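Side-chain contacts in FMN Adenylyltransferase (Candida glabrata, PDB 3FWK), which catalyses the adenylylation of FMN by ATP, which yields FAD and pyrophosphate in the final step of FAD biosynthesis: residues K43-I47 with N48-P52; K53-P56 with L57-E60; N123-E126 with E127-R131; E152-L155 with Q156-E160. All blocks are in the same frame, centred on the assembly; numbering follows the deposited sequence. Where two conformers were deposited one is given.

Contact 1 of 4, residues K43-I47 with N48-P52; sequences KSILI and NETFP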
loop_
_atom_site.group_PDB
_atom_site.type_symbol
_atom_site.label_atom_id
_atom_site.label_comp_id
_atom_site.label_asym_id
_atom_site.label_seq_id
_atom_site.Cartn_x
_atom_site.Cartn_y
_atom_site.Cartn_z
ATOM N N LYS A 43 -13.675 2.628 -6.046
ATOM C CA LYS A 43 -14.887 1.919 -5.614
ATOM C C LYS A 43 -15.695 1.432 -6.794
ATOM O O LYS A 43 -16.186 0.314 -6.790
ATOM C CB LYS A 43 -15.782 2.835 -4.768
ATOM C CG LYS A 43 -15.333 3.090 -3.360
ATOM C CD LYS A 43 -16.498 3.863 -2.645
ATOM C CE LYS A 43 -16.302 4.075 -1.185
ATOM N NZ LYS A 43 -17.670 4.256 -0.553
ATOM N N SER A 44 -15.832 2.263 -7.832
ATOM C CA SER A 44 -16.588 1.816 -8.986
ATOM C C SER A 44 -15.910 0.644 -9.699
ATOM O O SER A 44 -16.577 -0.299 -10.121
ATOM C CB SER A 44 -16.786 2.981 -9.942
ATOM O OG SER A 44 -17.581 2.576 -11.019
ATOM N N ILE A 45 -14.586 0.691 -9.835
ATOM C CA ILE A 45 -13.874 -0.405 -10.466
ATOM C C ILE A 45 -14.160 -1.696 -9.684
ATOM O O ILE A 45 -14.437 -2.737 -10.289
ATOM C CB ILE A 45 -12.359 -0.094 -10.529
ATOM C CG1 ILE A 45 -12.106 1.030 -11.560
ATOM C CG2 ILE A 45 -11.560 -1.342 -10.881
ATOM C CD1 ILE A 45 -10.734 1.680 -11.418
ATOM N N LEU A 46 -14.073 -1.659 -8.348
ATOM C CA LEU A 46 -14.263 -2.881 -7.584
ATOM C C LEU A 46 -15.717 -3.323 -7.534
ATOM O O LEU A 46 -16.052 -4.482 -7.830
ATOM C CB LEU A 46 -13.674 -2.715 -6.189
ATOM C CG LEU A 46 -12.148 -2.689 -6.152
ATOM C CD1 LEU A 46 -11.633 -2.297 -4.783
ATOM C CD2 LEU A 46 -11.538 -4.001 -6.626
ATOM N N ILE A 47 -16.609 -2.411 -7.132
ATOM C CA ILE A 47 -17.997 -2.791 -6.901
ATOM C C ILE A 47 -18.744 -3.043 -8.211
ATOM O O ILE A 47 -19.556 -3.967 -8.299
ATOM C CB ILE A 47 -18.698 -1.703 -6.065
ATOM C CG1 ILE A 47 -18.059 -1.648 -4.673
ATOM C CG2 ILE A 47 -20.215 -1.926 -5.999
ATOM C CD1 ILE A 47 -18.469 -0.478 -3.790
ATOM N N ASN A 48 -18.489 -2.229 -9.228
ATOM C CA ASN A 48 -19.215 -2.341 -10.491
ATOM C C ASN A 48 -18.542 -3.222 -11.503
ATOM O O ASN A 48 -19.222 -3.909 -12.245
ATOM C CB ASN A 48 -19.484 -0.956 -11.108
ATOM C CG ASN A 48 -20.296 -0.058 -10.189
ATOM O OD1 ASN A 48 -21.188 -0.530 -9.501
ATOM N ND2 ASN A 48 -19.988 1.228 -10.184
ATOM N N GLU A 49 -17.205 -3.181 -11.580
ATOM C CA GLU A 49 -16.521 -3.903 -12.651
ATOM C C GLU A 49 -15.891 -5.217 -12.218
ATOM O O GLU A 49 -15.581 -6.052 -13.058
ATOM C CB GLU A 49 -15.444 -3.032 -13.295
ATOM C CG GLU A 49 -15.917 -1.722 -13.895
ATOM C CD GLU A 49 -14.771 -1.016 -14.614
ATOM O OE1 GLU A 49 -14.163 -1.626 -15.546
ATOM O OE2 GLU A 49 -14.451 0.118 -14.235
ATOM N N THR A 50 -15.645 -5.401 -10.927
ATOM C CA THR A 50 -14.815 -6.533 -10.498
ATOM C C THR A 50 -15.658 -7.597 -9.819
ATOM O O THR A 50 -15.772 -8.708 -10.338
ATOM C CB THR A 50 -13.670 -6.077 -9.586
ATOM O OG1 THR A 50 -12.861 -5.121 -10.295
ATOM C CG2 THR A 50 -12.803 -7.265 -9.128
ATOM N N PHE A 51 -16.279 -7.262 -8.692
ATOM C CA PHE A 51 -16.980 -8.277 -7.897
ATOM C C PHE A 51 -18.140 -8.961 -8.640
ATOM O O PHE A 51 -18.380 -10.130 -8.383
ATOM C CB PHE A 51 -17.433 -7.689 -6.558
ATOM C CG PHE A 51 -16.294 -7.233 -5.654
ATOM C CD1 PHE A 51 -14.996 -7.768 -5.754
ATOM C CD2 PHE A 51 -16.547 -6.292 -4.674
ATOM C CE1 PHE A 51 -13.974 -7.334 -4.897
ATOM C CE2 PHE A 51 -15.542 -5.879 -3.825
ATOM C CZ PHE A 51 -14.268 -6.400 -3.925
ATOM N N PRO A 52 -18.850 -8.263 -9.551
ATOM C CA PRO A 52 -19.885 -9.005 -10.294
ATOM C C PRO A 52 -19.339 -10.095 -11.213
ATOM O O PRO A 52 -20.093 -10.994 -11.605
ATOM C CB PRO A 52 -20.568 -7.908 -11.123
ATOM C CG PRO A 52 -20.348 -6.638 -10.300
ATOM C CD PRO A 52 -18.917 -6.814 -9.822
#
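Ser44 and Leu46 each offer one carbonyl oxygen to two N-H groups, and this sharing marks a helix widening before it stops. Ser44 O takes Asn48 N at 2.9 Å, the usual fourth-residue bond, and also Glu49 N at 3.3 Å. Leu46 O is shared in the same manner: Phe51 N comes nearly straight at it, at 2.9 Å and 174°, whereas Thr50 N comes from above the carbonyl plane at 3.3 Å. The fifth-residue bonds are those of a pi-type turn.

Side-chain polar groups fill in around this backbone. Thr50 OG1, turned beside its own N (chi1 -59°), donates to Ile45 O at 2.9 Å from above the carbonyl plane. Two residues earlier, Asn48 ND2 gives an N-H almost within its amide plane to Ser44 OG, but in one of two Ser44 conformers, so this bond is probably not always made.

Apolar contact is thinner. The Leu46 and Thr50 side chains lie side by side, pointing the same way, and Leu46 CB reaches Phe51 CZ at 4.4 Å, while Leu46 O lies over a face of the Phe51 ring.

Beyond the segments, helix 69-86 backs this end of helix 31-50: Tyr85 meets Phe51 edge-to-face, Leu46 rests on Cys81, and Lys43 forms a salt bridge with Glu84.

Contact 2 of 4, residues K53-P56 with L57-E60; sequences KWSP and LNGE. With BGC (beta-D-glucopyranose), chain C.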
loop_
_atom_site.group_PDB
_atom_site.type_symbol
_atom_site.label_atom_id
_atom_site.label_comp_id
_atom_site.label_asym_id
_atom_site.label_seq_id
_atom_site.Cartn_x
_atom_site.Cartn_y
_atom_site.Cartn_z
ATOM N N LYS A 53 -18.055 -10.008 -11.563
ATOM C CA LYS A 53 -17.426 -10.940 -12.486
ATOM C C LYS A 53 -16.620 -12.028 -11.785
ATOM O O LYS A 53 -16.611 -13.160 -12.246
ATOM C CB LYS A 53 -16.513 -10.197 -13.459
ATOM C CG LYS A 53 -17.227 -9.218 -14.401
ATOM C CD LYS A 53 -16.227 -8.501 -15.298
ATOM C CE LYS A 53 -16.931 -7.473 -16.172
ATOM N NZ LYS A 53 -18.164 -8.069 -16.788
ATOM N N TRP A 54 -15.885 -11.664 -10.727
ATOM C CA TRP A 54 -15.031 -12.607 -10.017
ATOM C C TRP A 54 -15.340 -12.511 -8.560
ATOM O O TRP A 54 -15.409 -11.419 -7.995
ATOM C CB TRP A 54 -13.538 -12.306 -10.230
ATOM C CG TRP A 54 -13.126 -12.300 -11.680
ATOM C CD1 TRP A 54 -12.842 -13.395 -12.453
ATOM C CD2 TRP A 54 -12.972 -11.149 -12.532
ATOM N NE1 TRP A 54 -12.548 -12.998 -13.732
ATOM C CE2 TRP A 54 -12.597 -11.633 -13.809
ATOM C CE3 TRP A 54 -13.106 -9.770 -12.336
ATOM C CZ2 TRP A 54 -12.359 -10.779 -14.898
ATOM C CZ3 TRP A 54 -12.899 -8.911 -13.427
ATOM C CH2 TRP A 54 -12.533 -9.429 -14.698
ATOM N N SER A 55 -15.513 -13.687 -7.956
ATOM C CA SER A 55 -15.829 -13.790 -6.536
ATOM C C SER A 55 -14.643 -13.523 -5.592
ATOM O O SER A 55 -13.588 -14.164 -5.688
ATOM C CB SER A 55 -16.393 -15.176 -6.226
ATOM O OG SER A 55 -16.502 -15.302 -4.811
ATOM N N PRO A 56 -14.799 -12.560 -4.697
ATOM C CA PRO A 56 -13.751 -12.368 -3.712
ATOM C C PRO A 56 -13.855 -13.318 -2.531
ATOM O O PRO A 56 -13.008 -13.255 -1.634
ATOM C CB PRO A 56 -13.979 -10.937 -3.253
ATOM C CG PRO A 56 -15.417 -10.716 -3.385
ATOM C CD PRO A 56 -15.809 -11.506 -4.624
ATOM N N LEU A 57 -14.871 -14.180 -2.510
ATOM C CA LEU A 57 -15.079 -15.045 -1.337
ATOM C C LEU A 57 -14.564 -16.468 -1.485
ATOM O O LEU A 57 -14.258 -17.121 -0.468
ATOM C CB LEU A 57 -16.567 -15.113 -0.998
ATOM C CG LEU A 57 -17.276 -13.768 -0.843
ATOM C CD1 LEU A 57 -18.763 -13.961 -0.573
ATOM C CD2 LEU A 57 -16.626 -12.882 0.234
ATOM N N ASN A 58 -14.501 -16.965 -2.724
ATOM C CA ASN A 58 -14.323 -18.396 -2.960
ATOM C C ASN A 58 -12.934 -18.752 -3.492
ATOM O O ASN A 58 -12.648 -19.917 -3.826
ATOM C CB ASN A 58 -15.437 -18.922 -3.879
ATOM C CG ASN A 58 -15.303 -18.436 -5.302
ATOM O OD1 ASN A 58 -14.380 -17.678 -5.642
ATOM N ND2 ASN A 58 -16.234 -18.861 -6.155
ATOM N N GLY A 59 -12.068 -17.751 -3.553
ATOM C CA GLY A 59 -10.709 -17.968 -3.973
ATOM C C GLY A 59 -10.505 -17.614 -5.426
ATOM O O GLY A 59 -9.391 -17.737 -5.914
ATOM N N GLU A 60 -11.540 -17.103 -6.110
ATOM C CA GLU A 60 -11.291 -16.577 -7.468
ATOM C C GLU A 60 -10.334 -15.396 -7.502
ATOM O O GLU A 60 -9.611 -15.235 -8.489
ATOM C CB GLU A 60 -12.581 -16.229 -8.221
ATOM C CG GLU A 60 -13.359 -17.510 -8.579
ATOM C CD GLU A 60 -14.704 -17.247 -9.224
ATOM O OE1 GLU A 60 -15.057 -16.091 -9.498
ATOM O OE2 GLU A 60 -15.446 -18.247 -9.449
HETATM C C2 BGC C . -16.669 -15.256 -16.227
HETATM C C3 BGC C . -15.342 -15.531 -16.927
HETATM C C4 BGC C . -14.856 -14.274 -17.638
HETATM C C5 BGC C . -14.857 -13.060 -16.703
HETATM C C6 BGC C . -14.579 -11.768 -17.472
HETATM C C1 BGC C . -16.482 -14.084 -15.288
HETATM O O1 BGC C . -17.719 -13.818 -14.645
HETATM O O2 BGC C . -17.124 -16.381 -15.455
HETATM O O3 BGC C . -15.546 -16.569 -17.904
HETATM O O4 BGC C . -13.514 -14.463 -18.075
HETATM O O5 BGC C . -16.134 -12.932 -16.057
HETATM O O6 BGC C . -15.645 -11.527 -18.401
HETATM O O HOH W 1 -15.818 -15.780 -12.219
HETATM O O HOH W 2 -11.159 -14.918 -3.237
#
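Glu60 sends its carboxylate back along the chain to hold the backbone N of Ser55, and does so in an unusual attitude: the hydrogen bond is almost straight (2.9 Å from Ser55 N to Glu60 OE1, 174°), yet the donor lies 39° out of the carboxylate plane. The same OE1 receives a water that also donates to Lys53 O, at 2.7 Å. That carbonyl has a further donor in O1 of the bound beta-D-glucopyranose, also 2.7 Å away, and the sugar's C6 approaches Trp54 CZ2 to 3.5 Å while its O5 lies above the indole towards the rim.

Just before Glu60 the chain makes an Asx turn, Asn58 OD1 accepting Glu60 N at 2.9 Å. Asn58 CG stands between its backbone N and carbonyl carbon (chi1 71°), which brings the amide against Ser55 CB. Ser55 OG in turn accepts Leu57 N at 3.0 Å and, weakly, Asn58 N. Gly59 takes a positive phi, a conformation readily open to glycine. The loop runs from helix 31-50 to strand 61-64; Tyr192 and Lys162 touch Trp54 and complete the sugar pocket, and Glu60 shares backbone hydrogen bonds with Lys162 and Ala163.

Contact 3 of 4, residues N123-E126 with E127-R131; sequences NFIE and ETSLR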
loop_
_atom_site.group_PDB
_atom_site.type_symbol
_atom_site.label_atom_id
_atom_site.label_comp_id
_atom_site.label_asym_id
_atom_site.label_seq_id
_atom_site.Cartn_x
_atom_site.Cartn_y
_atom_site.Cartn_z
ATOM N N ASN A 123 8.606 -7.311 8.625
ATOM C CA ASN A 123 7.885 -7.247 9.890
ATOM C C ASN A 123 6.476 -6.685 9.649
ATOM O O ASN A 123 5.492 -7.188 10.197
ATOM C CB ASN A 123 8.592 -6.344 10.880
ATOM C CG ASN A 123 9.880 -6.905 11.432
ATOM O OD1 ASN A 123 10.160 -8.107 11.317
ATOM N ND2 ASN A 123 10.667 -6.037 12.069
ATOM N N PHE A 124 6.391 -5.625 8.847
ATOM C CA PHE A 124 5.126 -4.949 8.638
ATOM C C PHE A 124 4.130 -5.831 7.885
ATOM O O PHE A 124 2.925 -5.821 8.176
ATOM C CB PHE A 124 5.372 -3.662 7.887
ATOM C CG PHE A 124 4.105 -2.871 7.690
ATOM C CD1 PHE A 124 3.480 -2.287 8.786
ATOM C CD2 PHE A 124 3.509 -2.766 6.442
ATOM C CE1 PHE A 124 2.300 -1.559 8.645
ATOM C CE2 PHE A 124 2.284 -2.067 6.293
ATOM C CZ PHE A 124 1.703 -1.473 7.412
ATOM N N ILE A 125 4.617 -6.603 6.908
ATOM C CA ILE A 125 3.731 -7.537 6.185
ATOM C C ILE A 125 3.160 -8.571 7.155
ATOM O O ILE A 125 1.974 -8.889 7.110
ATOM C CB ILE A 125 4.480 -8.184 5.021
ATOM C CG1 ILE A 125 4.791 -7.103 3.954
ATOM C CG2 ILE A 125 3.680 -9.353 4.460
ATOM C CD1 ILE A 125 5.826 -7.547 2.918
ATOM N N GLU A 126 3.996 -9.082 8.048
ATOM C CA GLU A 126 3.505 -10.062 9.044
ATOM C C GLU A 126 2.489 -9.420 10.001
ATOM O O GLU A 126 1.431 -10.004 10.285
ATOM C CB GLU A 126 4.717 -10.602 9.795
ATOM C CG GLU A 126 5.566 -11.453 8.860
ATOM C CD GLU A 126 7.028 -11.631 9.290
ATOM O OE1 GLU A 126 7.373 -11.306 10.445
ATOM O OE2 GLU A 126 7.848 -12.055 8.436
ATOM N N GLU A 127 2.796 -8.208 10.457
ATOM C CA GLU A 127 1.916 -7.505 11.408
ATOM C C GLU A 127 0.589 -7.206 10.770
ATOM O O GLU A 127 -0.474 -7.369 11.396
ATOM C CB GLU A 127 2.607 -6.211 11.840
ATOM C CG GLU A 127 3.817 -6.470 12.731
ATOM C CD GLU A 127 4.951 -5.457 12.621
ATOM O OE1 GLU A 127 4.762 -4.338 12.037
ATOM O OE2 GLU A 127 6.070 -5.760 13.142
ATOM N N THR A 128 0.599 -6.775 9.518
ATOM C CA THR A 128 -0.660 -6.484 8.872
ATOM C C THR A 128 -1.445 -7.721 8.477
ATOM O O THR A 128 -2.679 -7.685 8.482
ATOM C CB THR A 128 -0.479 -5.511 7.758
ATOM O OG1 THR A 128 0.491 -5.983 6.889
ATOM C CG2 THR A 128 0.017 -4.150 8.248
ATOM N N SER A 129 -0.755 -8.812 8.170
ATOM C CA SER A 129 -1.478 -10.052 7.941
ATOM C C SER A 129 -2.266 -10.460 9.182
ATOM O O SER A 129 -3.386 -10.968 9.076
ATOM C CB SER A 129 -0.474 -11.146 7.525
ATOM O OG SER A 129 0.087 -10.865 6.253
ATOM N N LEU A 130 -1.666 -10.280 10.354
ATOM C CA LEU A 130 -2.408 -10.561 11.572
ATOM C C LEU A 130 -3.493 -9.524 11.808
ATOM O O LEU A 130 -4.608 -9.891 12.178
ATOM C CB LEU A 130 -1.446 -10.559 12.730
ATOM C CG LEU A 130 -0.536 -11.769 12.840
ATOM C CD1 LEU A 130 0.423 -11.568 14.000
ATOM C CD2 LEU A 130 -1.396 -13.060 13.049
ATOM N N ARG A 131 -3.203 -8.247 11.584
ATOM C CA ARG A 131 -4.185 -7.212 11.883
ATOM C C ARG A 131 -5.456 -7.353 11.092
ATOM O O ARG A 131 -6.550 -7.186 11.637
ATOM C CB ARG A 131 -3.595 -5.854 11.594
ATOM C CG ARG A 131 -4.595 -4.721 11.936
ATOM C CD ARG A 131 -3.933 -3.378 11.956
ATOM N NE ARG A 131 -4.873 -2.273 12.216
ATOM C CZ ARG A 131 -5.715 -2.107 13.287
ATOM N NH1 ARG A 131 -5.795 -2.959 14.322
ATOM N NH2 ARG A 131 -6.544 -1.079 13.320
#
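Thr128 sets its methyl on the face of the Phe124 ring, a tightly packed point of this helical turn. CG2 of Thr128 stands 3.6 Å from the centroid of the Phe124 ring and 24° off its normal, a CH-pi contact that leans towards CZ. The threonine torsion accounts for both of its tasks: with OG1 placed between backbone N and carbonyl carbon (chi1 54°), CG2 is directed at the ring and the hydroxyl falls back on the preceding turn. There Thr128 OG1 donates to Phe124 O at 2.8 Å, and Thr128 N reaches the same oxygen from the opposite face of the carbonyl plane. Ser129 repeats the scheme one residue on, its OG donating to Ile125 O at 2.9 Å from the face opposite to that used by Ser129 N. Both hydroxyls of these buried residues thus donate to the helix backbone, and that of Thr128 also bonds to Tyr65 OH, whose side chain touches Phe124.

On the less buried side Glu127 makes a close but unbonded approach. Bent at its second torsion, it puts OE2 3.4 Å from Asn123 CB and 3.3 Å from Asn123 O; two acceptors gain no bond there, and the proximity is probably mildly unfavourable. The carboxylate stands almost upright to the Phe124 ring, planes 87° apart. The loose part is exposed Glu126 and Leu130, joined chiefly by the backbone bond from Leu130 N to Glu126 O, their side chains not meeting.

Helix 119-131 is the connection of a beta-alpha-beta unit between strands 107-111 and 134-138. Ser129 packs on Leu134 and Leu136 of the second strand, and Arg131 forms a salt bridge with Glu214.

Contact 4 of 4, residues E152-L155 with Q156-E160; sequences ETFL and QVFPE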
loop_
_atom_site.group_PDB
_atom_site.type_symbol
_atom_site.label_atom_id
_atom_site.label_comp_id
_atom_site.label_asym_id
_atom_site.label_seq_id
_atom_site.Cartn_x
_atom_site.Cartn_y
_atom_site.Cartn_z
ATOM N N GLU A 152 3.819 -18.250 -11.213
ATOM C CA GLU A 152 3.479 -19.571 -11.774
ATOM C C GLU A 152 3.393 -20.612 -10.674
ATOM O O GLU A 152 2.465 -21.434 -10.645
ATOM C CB GLU A 152 4.503 -19.974 -12.831
ATOM C CG GLU A 152 4.262 -21.367 -13.387
ATOM C CD GLU A 152 2.863 -21.534 -13.964
ATOM O OE1 GLU A 152 2.404 -20.621 -14.706
ATOM O OE2 GLU A 152 2.228 -22.582 -13.659
ATOM N N THR A 153 4.343 -20.575 -9.743
ATOM C CA THR A 153 4.305 -21.482 -8.607
ATOM C C THR A 153 3.086 -21.247 -7.728
ATOM O O THR A 153 2.412 -22.195 -7.302
ATOM C CB THR A 153 5.609 -21.386 -7.801
ATOM O OG1 THR A 153 6.679 -21.778 -8.661
ATOM C CG2 THR A 153 5.540 -22.243 -6.536
ATOM N N PHE A 154 2.764 -19.982 -7.490
ATOM C CA PHE A 154 1.562 -19.621 -6.764
ATOM C C PHE A 154 0.304 -20.205 -7.401
ATOM O O PHE A 154 -0.544 -20.773 -6.715
ATOM C CB PHE A 154 1.475 -18.095 -6.683
ATOM C CG PHE A 154 0.168 -17.618 -6.194
ATOM C CD1 PHE A 154 -0.119 -17.626 -4.860
ATOM C CD2 PHE A 154 -0.804 -17.197 -7.097
ATOM C CE1 PHE A 154 -1.376 -17.184 -4.383
ATOM C CE2 PHE A 154 -2.056 -16.778 -6.657
ATOM C CZ PHE A 154 -2.335 -16.738 -5.328
ATOM N N LEU A 155 0.192 -20.112 -8.711
ATOM C CA LEU A 155 -1.002 -20.645 -9.375
ATOM C C LEU A 155 -1.085 -22.188 -9.293
ATOM O O LEU A 155 -2.197 -22.736 -9.191
ATOM C CB LEU A 155 -1.096 -20.119 -10.815
ATOM C CG LEU A 155 -2.155 -19.058 -11.170
ATOM C CD1 LEU A 155 -3.577 -19.645 -11.135
ATOM C CD2 LEU A 155 -2.035 -17.791 -10.304
ATOM N N GLN A 156 0.061 -22.877 -9.219
ATOM C CA GLN A 156 0.051 -24.345 -8.976
ATOM C C GLN A 156 -0.521 -24.670 -7.594
ATOM O O GLN A 156 -1.193 -25.686 -7.422
ATOM C CB GLN A 156 1.468 -24.924 -9.079
ATOM C CG GLN A 156 2.062 -24.908 -10.476
ATOM C CD GLN A 156 3.577 -25.249 -10.503
ATOM O OE1 GLN A 156 4.240 -25.329 -9.457
ATOM N NE2 GLN A 156 4.121 -25.424 -11.711
ATOM N N VAL A 157 -0.250 -23.826 -6.603
ATOM C CA VAL A 157 -0.785 -24.014 -5.265
ATOM C C VAL A 157 -2.252 -23.642 -5.226
ATOM O O VAL A 157 -3.045 -24.316 -4.573
ATOM C CB VAL A 157 0.048 -23.231 -4.220
ATOM C CG1 VAL A 157 -0.488 -23.420 -2.800
ATOM C CG2 VAL A 157 1.529 -23.673 -4.304
ATOM N N PHE A 158 -2.643 -22.591 -5.961
ATOM C CA PHE A 158 -4.016 -22.077 -5.915
ATOM C C PHE A 158 -4.616 -22.035 -7.313
ATOM O O PHE A 158 -4.837 -20.947 -7.885
ATOM C CB PHE A 158 -4.053 -20.680 -5.289
ATOM C CG PHE A 158 -3.504 -20.637 -3.874
ATOM C CD1 PHE A 158 -4.320 -20.940 -2.799
ATOM C CD2 PHE A 158 -2.198 -20.227 -3.631
ATOM C CE1 PHE A 158 -3.829 -20.862 -1.492
ATOM C CE2 PHE A 158 -1.703 -20.159 -2.329
ATOM C CZ PHE A 158 -2.520 -20.455 -1.277
ATOM N N PRO A 159 -4.888 -23.199 -7.905
ATOM C CA PRO A 159 -5.323 -23.230 -9.294
ATOM C C PRO A 159 -6.718 -22.663 -9.557
ATOM O O PRO A 159 -7.055 -22.472 -10.722
ATOM C CB PRO A 159 -5.249 -24.731 -9.640
ATOM C CG PRO A 159 -5.443 -25.424 -8.346
ATOM C CD PRO A 159 -4.748 -24.566 -7.329
ATOM N N GLU A 160 -7.496 -22.391 -8.522
ATOM C CA GLU A 160 -8.813 -21.787 -8.671
ATOM C C GLU A 160 -8.725 -20.271 -8.961
ATOM O O GLU A 160 -9.753 -19.612 -9.208
ATOM C CB GLU A 160 -9.623 -21.991 -7.376
ATOM C CG GLU A 160 -9.138 -21.223 -6.123
ATOM C CD GLU A 160 -8.047 -21.936 -5.277
ATOM O OE1 GLU A 160 -7.248 -22.755 -5.804
ATOM O OE2 GLU A 160 -7.972 -21.626 -4.060
#
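Phe154 O accepts two N-H groups at the end of its helix: Phe158 N at 2.9 Å, nearly in line with the carbonyl, and Val157 N at 3.1 Å, a weak bond at only 121°. This is the C-terminal end of helix 147-157, in the chain between strands 134-138 and 163-165 of the Rossmann-like fold, where Phe158 is the first residue to abandon helical angles. Before it, the pattern is the ordinary one of an alpha-helix, with Gln156 N bonded to Glu152 O and Val157 N to Thr153 O. After it, Pro159 N, which carries no hydrogen, sits 3.0 Å from Leu155 O without bonding to it, and the helical series breaks off.

Two phenylalanines four residues apart gather at this end. Phe154 points its CG away from its own backbone N (chi1 169°) and carries the ring outward to meet that of Phe158, which holds its CG beside its N. Their centroids lie 5.0 Å apart with planes at 38°, an oblique meeting of the rings. Tyr137 of strand 134-138 meets Phe154 edge-to-face and links the pair to the sheet. A different face of the helix brings Leu155 against Pro189 and Phe191, and its CD1 stands 3.7 Å from Phe158 O. At the more exposed side Gln156 crosses Glu152, which also touches Pro189, at about a right angle, OE2 of Glu152 staying 3.9 Å from NE2 of Gln156, too far for a bond. Where the two aromatic rings come nearest, Phe154 CE1 lies 3.2 Å from Phe158 CD2.

In the fold
All four contacts are local and follow one another along the chain, none enclosing or crossing another. Contact 1 ends helix 31-50, and contact 2 carries the chain on through the loop to strand 61-64. These two touch, Phe51 CD1 lying 3.8 Å from Pro56 CG. Contact 3 comes next, inside the helix that joins strands 107-111 and 134-138; its centre is about 23 Å from that of contact 2. Contact 4 closes helix 147-157 ahead of strand 163-165 and returns to contact 2, where Gly59 O meets Glu160 CG at 3.5 Å. Contact 2 therefore joins contacts 1 and 4, which do not touch each other, while contact 3 stands apart.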